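Local coordinates for protein 11S globulin subunit beta (Cucurbita maxima, PDB 2E9Q) that serves as a seed storage protein of the 11S globulin family, a nutrient reservoir built from two cupin domains, at residues Q124-R129 with S144-N149; P130-D135 with G291-A296. All coordinates share one frame; numbering follows the deposited sequence.

Interaction 1 (Q124-R129 with S144-N149); sequences QHQKIR and SHWMYN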
ATOM      1  N   GLN A 124      -5.419 -32.455 -23.855  1.00 56.33           N
ATOM      2  CA  GLN A 124      -4.855 -31.112 -23.900  1.00 61.36           C
ATOM      3  C   GLN A 124      -4.843 -30.574 -22.467  1.00 51.43           C
ATOM      4  O   GLN A 124      -5.872 -30.598 -21.800  1.00 47.87           O
ATOM      5  CB  GLN A 124      -5.711 -30.215 -24.798  1.00 57.38           C
ATOM      6  CG  GLN A 124      -5.077 -28.883 -25.124  1.00 68.20           C
ATOM      7  CD  GLN A 124      -5.721 -28.225 -26.337  1.00 78.91           C
ATOM      8  OE1 GLN A 124      -6.884 -27.813 -26.294  1.00 74.73           O
ATOM      9  NE2 GLN A 124      -4.967 -28.138 -27.433  1.00 72.90           N
ATOM     10  N   HIS A 125      -3.691 -30.089 -22.003  1.00 53.08           N
ATOM     11  CA  HIS A 125      -3.578 -29.584 -20.634  1.00 53.05           C
ATOM     12  C   HIS A 125      -2.358 -28.690 -20.387  1.00 55.39           C
ATOM     13  O   HIS A 125      -1.494 -28.522 -21.246  1.00 49.14           O
ATOM     14  CB  HIS A 125      -3.484 -30.758 -19.674  1.00 45.91           C
ATOM     15  CG  HIS A 125      -2.255 -31.577 -19.886  1.00 46.21           C
ATOM     16  ND1 HIS A 125      -0.991 -31.071 -19.690  1.00 49.68           N
ATOM     17  CD2 HIS A 125      -2.087 -32.834 -20.355  1.00 51.97           C
ATOM     18  CE1 HIS A 125      -0.095 -31.977 -20.032  1.00 51.56           C
ATOM     19  NE2 HIS A 125      -0.735 -33.058 -20.439  1.00 54.92           N
ATOM     20  N   GLN A 126      -2.298 -28.163 -19.167  1.00 52.79           N
ATOM     21  CA  GLN A 126      -1.235 -27.285 -18.675  1.00 47.50           C
ATOM     22  C   GLN A 126       0.115 -27.977 -18.673  1.00 39.91           C
ATOM     23  O   GLN A 126       0.193 -29.195 -18.674  1.00 49.60           O
ATOM     24  CB  GLN A 126      -1.554 -26.865 -17.232  1.00 47.16           C
ATOM     25  CG  GLN A 126      -1.669 -28.072 -16.298  1.00 48.95           C
ATOM     26  CD  GLN A 126      -2.269 -27.757 -14.929  1.00 54.81           C
ATOM     27  OE1 GLN A 126      -2.772 -28.650 -14.250  1.00 52.44           O
ATOM     28  NE2 GLN A 126      -2.208 -26.497 -14.520  1.00 55.51           N
ATOM     29  N   LYS A 127       1.181 -27.189 -18.655  1.00 41.76           N
ATOM     30  CA  LYS A 127       2.528 -27.732 -18.611  1.00 46.27           C
ATOM     31  C   LYS A 127       2.674 -28.516 -17.313  1.00 53.84           C
ATOM     32  O   LYS A 127       2.119 -28.130 -16.287  1.00 57.21           O
ATOM     33  CB  LYS A 127       3.557 -26.598 -18.630  1.00 49.14           C
ATOM     34  CG  LYS A 127       4.982 -27.031 -18.332  1.00 54.56           C
ATOM     35  CD  LYS A 127       5.899 -25.826 -18.118  1.00 67.40           C
ATOM     36  CE  LYS A 127       6.097 -25.023 -19.396  1.00 76.35           C
ATOM     37  NZ  LYS A 127       6.926 -23.799 -19.171  1.00 79.03           N
ATOM     38  N   ILE A 128       3.411 -29.617 -17.360  1.00 53.61           N
ATOM     39  CA  ILE A 128       3.639 -30.424 -16.176  1.00 55.56           C
ATOM     40  C   ILE A 128       5.009 -30.021 -15.672  1.00 58.12           C
ATOM     41  O   ILE A 128       6.024 -30.303 -16.308  1.00 63.32           O
ATOM     42  CB  ILE A 128       3.625 -31.928 -16.498  1.00 58.90           C
ATOM     43  CG1 ILE A 128       2.219 -32.347 -16.952  1.00 59.04           C
ATOM     44  CG2 ILE A 128       4.066 -32.729 -15.279  1.00 48.96           C
ATOM     45  CD1 ILE A 128       1.151 -32.214 -15.883  1.00 46.38           C
ATOM     46  N   ARG A 129       5.024 -29.364 -14.519  1.00 55.62           N
ATOM     47  CA  ARG A 129       6.249 -28.854 -13.921  1.00 45.47           C
ATOM     48  C   ARG A 129       6.776 -29.732 -12.800  1.00 52.83           C
ATOM     49  O   ARG A 129       6.119 -29.912 -11.777  1.00 58.36           O
ATOM     50  CB  ARG A 129       6.005 -27.438 -13.410  0.50 51.14           C
ATOM     51  CG  ARG A 129       5.080 -26.656 -14.320  0.50 50.79           C
ATOM     52  CD  ARG A 129       5.093 -25.180 -14.028  0.50 51.88           C
ATOM     53  NE  ARG A 129       4.040 -24.506 -14.778  0.50 57.63           N
ATOM     54  CZ  ARG A 129       4.072 -23.226 -15.121  0.50 51.87           C
ATOM     55  NH1 ARG A 129       5.114 -22.479 -14.783  0.50 53.90           N
ATOM     56  NH2 ARG A 129       3.061 -22.695 -15.799  0.50 45.04           N
ATOM     57  N   SER A 144      -4.630 -21.275  -8.951  1.00 44.66           N
ATOM     58  CA  SER A 144      -4.819 -22.629  -8.440  1.00 50.67           C
ATOM     59  C   SER A 144      -3.627 -23.490  -8.809  1.00 47.37           C
ATOM     60  O   SER A 144      -3.017 -23.314  -9.862  1.00 49.78           O
ATOM     61  CB  SER A 144      -6.095 -23.259  -8.996  1.00 46.07           C
ATOM     62  OG  SER A 144      -5.964 -23.514 -10.383  1.00 66.24           O
ATOM     63  N   HIS A 145      -3.294 -24.420  -7.929  1.00 44.72           N
ATOM     64  CA  HIS A 145      -2.171 -25.299  -8.150  1.00 43.99           C
ATOM     65  C   HIS A 145      -2.427 -26.614  -7.459  1.00 49.71           C
ATOM     66  O   HIS A 145      -3.246 -26.693  -6.545  1.00 50.57           O
ATOM     67  CB  HIS A 145      -0.891 -24.670  -7.608  1.00 45.28           C
ATOM     68  CG  HIS A 145      -0.867 -24.524  -6.119  1.00 50.61           C
ATOM     69  ND1 HIS A 145       0.112 -25.098  -5.334  1.00 49.99           N
ATOM     70  CD2 HIS A 145      -1.695 -23.867  -5.269  1.00 53.56           C
ATOM     71  CE1 HIS A 145      -0.117 -24.802  -4.065  1.00 57.70           C
ATOM     72  NE2 HIS A 145      -1.205 -24.056  -3.998  1.00 48.52           N
ATOM     73  N   TRP A 146      -1.733 -27.649  -7.915  1.00 45.60           N
ATOM     74  CA  TRP A 146      -1.854 -28.980  -7.342  1.00 50.39           C
ATOM     75  C   TRP A 146      -0.468 -29.606  -7.373  1.00 49.93           C
ATOM     76  O   TRP A 146       0.346 -29.293  -8.245  1.00 57.67           O
ATOM     77  CB  TRP A 146      -2.842 -29.836  -8.141  1.00 44.41           C
ATOM     78  CG  TRP A 146      -2.526 -29.936  -9.608  1.00 55.35           C
ATOM     79  CD1 TRP A 146      -3.056 -29.178 -10.614  1.00 53.33           C
ATOM     80  CD2 TRP A 146      -1.605 -30.846 -10.236  1.00 49.67           C
ATOM     81  NE1 TRP A 146      -2.529 -29.556 -11.823  1.00 51.51           N
ATOM     82  CE2 TRP A 146      -1.637 -30.577 -11.625  1.00 48.52           C
ATOM     83  CE3 TRP A 146      -0.761 -31.859  -9.761  1.00 45.61           C
ATOM     84  CZ2 TRP A 146      -0.851 -31.288 -12.550  1.00 47.74           C
ATOM     85  CZ3 TRP A 146       0.028 -32.572 -10.687  1.00 56.67           C
ATOM     86  CH2 TRP A 146      -0.031 -32.277 -12.066  1.00 41.76           C
ATOM     87  N   MET A 147      -0.184 -30.466  -6.407  1.00 45.11           N
ATOM     88  CA  MET A 147       1.112 -31.108  -6.358  1.00 41.93           C
ATOM     89  C   MET A 147       0.969 -32.601  -6.147  1.00 48.67           C
ATOM     90  O   MET A 147       0.067 -33.060  -5.436  1.00 46.30           O
ATOM     91  CB  MET A 147       1.964 -30.485  -5.256  0.50 42.52           C
ATOM     92  CG  MET A 147       2.328 -29.036  -5.544  0.50 50.68           C
ATOM     93  SD  MET A 147       3.259 -28.246  -4.238  0.50 52.15           S
ATOM     94  CE  MET A 147       1.933 -27.467  -3.322  0.50 48.67           C
ATOM     95  N   TYR A 148       1.858 -33.347  -6.798  1.00 47.36           N
ATOM     96  CA  TYR A 148       1.864 -34.792  -6.741  1.00 40.88           C
ATOM     97  C   TYR A 148       3.244 -35.294  -6.356  1.00 43.67           C
ATOM     98  O   TYR A 148       4.257 -34.773  -6.812  1.00 51.61           O
ATOM     99  CB  TYR A 148       1.475 -35.359  -8.106  1.00 49.25           C
ATOM    100  CG  TYR A 148       1.684 -36.849  -8.236  1.00 49.25           C
ATOM    101  CD1 TYR A 148       0.745 -37.753  -7.740  1.00 57.43           C
ATOM    102  CD2 TYR A 148       2.838 -37.356  -8.829  1.00 60.83           C
ATOM    103  CE1 TYR A 148       0.952 -39.131  -7.834  1.00 59.63           C
ATOM    104  CE2 TYR A 148       3.059 -38.730  -8.927  1.00 56.44           C
ATOM    105  CZ  TYR A 148       2.109 -39.608  -8.428  1.00 55.79           C
ATOM    106  OH  TYR A 148       2.321 -40.960  -8.527  1.00 62.51           O
ATOM    107  N   ASN A 149       3.274 -36.308  -5.507  1.00 44.74           N
ATOM    108  CA  ASN A 149       4.523 -36.898  -5.068  1.00 51.60           C
ATOM    109  C   ASN A 149       4.790 -38.088  -5.990  1.00 60.09           C
ATOM    110  O   ASN A 149       3.960 -38.995  -6.096  1.00 51.94           O
ATOM    111  CB  ASN A 149       4.391 -37.373  -3.618  1.00 45.78           C
ATOM    112  CG  ASN A 149       5.677 -37.956  -3.073  1.00 52.80           C
ATOM    113  OD1 ASN A 149       6.749 -37.783  -3.653  1.00 48.85           O
ATOM    114  ND2 ASN A 149       5.580 -38.645  -1.932  1.00 48.07           N
TER
HETATM  115  O   HOH W   1      -3.473 -25.731 -12.003  1.00 54.52           O
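Trp146 NE1 donates a hydrogen bond to Gln126 OE1, with the two atoms 2.6 Å apart. The bond is nearly straight (165° at the hydrogen), and the oxygen lies almost exactly in the indole plane, at the edge of the ring. On the acceptor side the fit is less regular: the indole nitrogen is tilted 33° out of the carbonyl plane of the amide, and amide and ring are turned obliquely against each other. The Gln126 chain starts with CG between the backbone N and the carbonyl carbon (chi1 59°), then runs extended, carrying the amide across to the indole. The other end of that amide is used as well. Gln126 NE2 donates to a water 2.9 Å away, and the water passes a longer bond to the carbonyl oxygen of Ser144, so both ends of the amide are tied to 144-149, which restrains its rotation.

Trp146 sits on strand 145-149 of the N-terminal cupin domain, between strands 74-81 and 93-98, while Gln126 belongs to the loop joining strands 123-125 and 129-132. The apolar part of the contact is made farther round the same ring edge, where Ile128 CD1 meets the benzo end of the indole, 4.0 Å from Trp146 CH2. Ile128 and the indole cross at about a right angle, with the methyl near the ring plane. All three residues are buried, and a second subunit covers them: its Leu420 packs on Gln126 and Trp146, and its Pro421 on Ile128.

Interaction 2 (P130-D135 with G291-A296); sequences PFREGD and GRSERA. Unlike the reference sequence in segment 291-296: Glu294 (reference Val).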
ATOM      1  N   PRO A 130       7.970 -30.301 -12.988  1.00 52.75           N
ATOM      2  CA  PRO A 130       8.578 -31.160 -11.976  1.00 50.44           C
ATOM      3  C   PRO A 130       9.322 -30.283 -10.975  1.00 54.76           C
ATOM      4  O   PRO A 130       9.659 -29.140 -11.275  1.00 50.22           O
ATOM      5  CB  PRO A 130       9.524 -32.026 -12.797  1.00 61.54           C
ATOM      6  CG  PRO A 130      10.010 -31.054 -13.843  1.00 57.57           C
ATOM      7  CD  PRO A 130       8.737 -30.349 -14.250  1.00 57.87           C
ATOM      8  N   PHE A 131       9.556 -30.812  -9.784  1.00 46.31           N
ATOM      9  CA  PHE A 131      10.278 -30.075  -8.761  1.00 54.12           C
ATOM     10  C   PHE A 131      10.931 -31.089  -7.847  1.00 48.84           C
ATOM     11  O   PHE A 131      10.496 -32.236  -7.767  1.00 55.13           O
ATOM     12  CB  PHE A 131       9.331 -29.158  -7.973  1.00 48.14           C
ATOM     13  CG  PHE A 131       8.229 -29.886  -7.264  1.00 47.40           C
ATOM     14  CD1 PHE A 131       8.469 -30.538  -6.061  1.00 47.92           C
ATOM     15  CD2 PHE A 131       6.951 -29.940  -7.813  1.00 46.27           C
ATOM     16  CE1 PHE A 131       7.451 -31.235  -5.422  1.00 54.37           C
ATOM     17  CE2 PHE A 131       5.930 -30.633  -7.182  1.00 47.67           C
ATOM     18  CZ  PHE A 131       6.177 -31.283  -5.987  1.00 56.68           C
ATOM     19  N   ARG A 132      11.969 -30.661  -7.149  1.00 55.52           N
ATOM     20  CA  ARG A 132      12.689 -31.550  -6.263  1.00 56.77           C
ATOM     21  C   ARG A 132      13.197 -30.795  -5.045  1.00 55.35           C
ATOM     22  O   ARG A 132      13.122 -29.565  -4.985  1.00 48.73           O
ATOM     23  CB  ARG A 132      13.866 -32.153  -7.020  1.00 56.15           C
ATOM     24  CG  ARG A 132      14.800 -31.095  -7.547  1.00 49.41           C
ATOM     25  CD  ARG A 132      15.994 -31.695  -8.258  1.00 56.23           C
ATOM     26  NE  ARG A 132      17.138 -30.792  -8.199  1.00 59.29           N
ATOM     27  CZ  ARG A 132      17.130 -29.540  -8.638  1.00 57.92           C
ATOM     28  NH1 ARG A 132      16.033 -29.026  -9.180  1.00 64.89           N
ATOM     29  NH2 ARG A 132      18.217 -28.793  -8.509  1.00 60.89           N
ATOM     30  N   GLU A 133      13.741 -31.545  -4.093  1.00 47.33           N
ATOM     31  CA  GLU A 133      14.263 -30.983  -2.857  1.00 50.37           C
ATOM     32  C   GLU A 133      15.178 -29.785  -3.063  1.00 50.00           C
ATOM     33  O   GLU A 133      16.141 -29.844  -3.825  1.00 52.88           O
ATOM     34  CB  GLU A 133      15.010 -32.065  -2.077  1.00 52.83           C
ATOM     35  CG  GLU A 133      15.187 -31.754  -0.599  1.00 57.02           C
ATOM     36  CD  GLU A 133      15.868 -32.884   0.161  1.00 70.76           C
ATOM     37  OE1 GLU A 133      15.448 -34.056   0.007  1.00 63.79           O
ATOM     38  OE2 GLU A 133      16.821 -32.596   0.920  1.00 69.75           O
ATOM     39  N   GLY A 134      14.875 -28.692  -2.372  1.00 49.11           N
ATOM     40  CA  GLY A 134      15.693 -27.506  -2.495  1.00 38.63           C
ATOM     41  C   GLY A 134      15.022 -26.474  -3.371  1.00 42.82           C
ATOM     42  O   GLY A 134      15.465 -25.326  -3.460  1.00 45.66           O
ATOM     43  N   ASP A 135      13.954 -26.882  -4.041  1.00 41.50           N
ATOM     44  CA  ASP A 135      13.225 -25.948  -4.878  1.00 38.81           C
ATOM     45  C   ASP A 135      12.362 -25.024  -4.030  1.00 46.58           C
ATOM     46  O   ASP A 135      11.758 -25.436  -3.030  1.00 46.15           O
ATOM     47  CB  ASP A 135      12.318 -26.678  -5.881  1.00 45.54           C
ATOM     48  CG  ASP A 135      13.094 -27.270  -7.059  1.00 50.14           C
ATOM     49  OD1 ASP A 135      14.229 -26.819  -7.315  1.00 41.78           O
ATOM     50  OD2 ASP A 135      12.556 -28.179  -7.725  1.00 47.85           O
ATOM     51  N   GLY A 291      18.887 -25.006  -2.969  1.00 52.52           N
ATOM     52  CA  GLY A 291      19.447 -26.097  -2.196  1.00 55.10           C
ATOM     53  C   GLY A 291      20.941 -26.276  -2.414  1.00 56.82           C
ATOM     54  O   GLY A 291      21.624 -25.396  -2.935  1.00 48.78           O
ATOM     55  N   ARG A 292      21.449 -27.438  -2.027  1.00 60.93           N
ATOM     56  CA  ARG A 292      22.868 -27.720  -2.146  1.00 64.79           C
ATOM     57  C   ARG A 292      23.398 -27.904  -3.566  1.00 62.67           C
ATOM     58  O   ARG A 292      24.603 -27.817  -3.795  1.00 59.31           O
ATOM     59  CB  ARG A 292      23.215 -28.937  -1.282  1.00 70.52           C
ATOM     60  CG  ARG A 292      22.290 -30.134  -1.460  1.00 86.10           C
ATOM     61  CD  ARG A 292      22.387 -31.065  -0.247  1.00 96.35           C
ATOM     62  NE  ARG A 292      21.918 -30.394   0.969  1.00107.34           N
ATOM     63  CZ  ARG A 292      22.176 -30.800   2.210  1.00108.20           C
ATOM     64  NH1 ARG A 292      22.909 -31.886   2.418  1.00104.15           N
ATOM     65  NH2 ARG A 292      21.707 -30.110   3.246  1.00105.95           N
ATOM     66  N   SER A 293      22.508 -28.133  -4.524  1.00 62.86           N
ATOM     67  CA  SER A 293      22.953 -28.326  -5.902  1.00 66.47           C
ATOM     68  C   SER A 293      23.382 -27.012  -6.548  1.00 67.68           C
ATOM     69  O   SER A 293      24.112 -27.016  -7.535  1.00 70.87           O
ATOM     70  CB  SER A 293      21.846 -28.938  -6.756  1.00 66.67           C
ATOM     71  OG  SER A 293      21.027 -27.915  -7.302  1.00 78.22           O
ATOM     72  N   GLU A 294      22.929 -25.886  -6.010  1.00 61.00           N
ATOM     73  CA  GLU A 294      23.301 -24.608  -6.601  1.00 55.87           C
ATOM     74  C   GLU A 294      24.373 -23.883  -5.803  1.00 51.05           C
ATOM     75  O   GLU A 294      24.750 -24.304  -4.710  1.00 53.28           O
ATOM     76  CB  GLU A 294      22.066 -23.723  -6.764  1.00 47.93           C
ATOM     77  CG  GLU A 294      20.923 -24.424  -7.486  1.00 58.14           C
ATOM     78  CD  GLU A 294      21.321 -24.942  -8.869  1.00 70.82           C
ATOM     79  OE1 GLU A 294      21.830 -24.141  -9.687  1.00 54.98           O
ATOM     80  OE2 GLU A 294      21.120 -26.148  -9.134  1.00 63.85           O
ATOM     81  N   ARG A 295      24.880 -22.800  -6.374  1.00 49.61           N
ATOM     82  CA  ARG A 295      25.914 -22.012  -5.731  1.00 59.43           C
ATOM     83  C   ARG A 295      25.261 -21.041  -4.753  1.00 58.52           C
ATOM     84  O   ARG A 295      24.133 -20.603  -4.969  1.00 54.23           O
ATOM     85  CB  ARG A 295      26.692 -21.233  -6.790  1.00 57.64           C
ATOM     86  CG  ARG A 295      27.719 -20.272  -6.249  1.00 61.54           C
ATOM     87  CD  ARG A 295      28.164 -19.318  -7.349  1.00 73.55           C
ATOM     88  NE  ARG A 295      29.151 -18.361  -6.866  1.00 80.76           N
ATOM     89  CZ  ARG A 295      30.401 -18.677  -6.552  1.00 84.75           C
ATOM     90  NH1 ARG A 295      30.820 -19.930  -6.675  1.00 90.93           N
ATOM     91  NH2 ARG A 295      31.231 -17.742  -6.107  1.00 89.35           N
ATOM     92  N   ALA A 296      25.968 -20.717  -3.676  1.00 53.32           N
ATOM     93  CA  ALA A 296      25.451 -19.781  -2.685  1.00 58.17           C
ATOM     94  C   ALA A 296      26.239 -18.481  -2.786  1.00 51.34           C
ATOM     95  O   ALA A 296      27.464 -18.512  -2.804  1.00 59.92           O
ATOM     96  CB  ALA A 296      25.593 -20.376  -1.287  1.00 61.68           C
TER
HETATM   97  O   HOH W   2      18.999 -29.643  -1.998  1.00 43.76           O
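Arg132 reaches from 130-135, in the N-terminal cupin domain, to Ser293 and Glu294, in the loop that leads from strand 287-289 into strand 298-300 of the C-terminal cupin domain. The contact therefore lies at the junction of the two domains, and it brings two beta turns together: a type II turn from Arg132 to Asp135 and a type I turn from Gly291 to Glu294.

The backbones meet at glycines. Gly134 CA and Gly291 CA are 4.0 Å apart, a close approach that both residues make without a side chain in between. Gly134 also has a positive phi (103°), as suits the third position of a type II turn. Beside this pair a water bridges the two turns, accepting from Arg292 N and donating weakly to Glu133 O.

Charge interactions centre on the Arg132 guanidinium. Glu294, which replaces the valine of the reference sequence, approaches its edge with the carboxylate plane nearly perpendicular, in a long salt bridge of 4.0 Å from Arg132 NH2 to Glu294 OE2. Asp135 OD1 lies well out of the guanidinium plane, 3.4 Å from Arg132 NH1, and contributes charge attraction alone. Asp135 OD2 accepts a hydrogen bond from Arg132 N at 2.6 Å, tying the aspartate to the start of its own turn.

The hydrogen bonding across the gap is slight. Arg132 NH2 makes a weak, bent bond to Ser293 OG (3.2 Å, 127° at the hydrogen), and that hydroxyl donates in turn to the anti side of Glu294 OE2, 2.5 Å away.

Overall arrangement
Both first segments lie on one continuous run: from strand 123-125 the chain passes through 124-129 into strand 129-132 and on into 130-135. Interaction 1 closes a short loop, with 14 residues between its segments, when the chain returns as strand 145-149. Interaction 2 opens inside that loop and closes only at 291-296, so the two cross rather than nest. Their centres are about 19 Å apart, yet Phe131 packs against Met147 and Tyr148, joining the two. Interaction 1 ties parts of the N-terminal cupin domain together beneath a neighbouring subunit; interaction 2 links that domain, at the surface, to the loop that leads on to strand 298-300 of the C-terminal sheet.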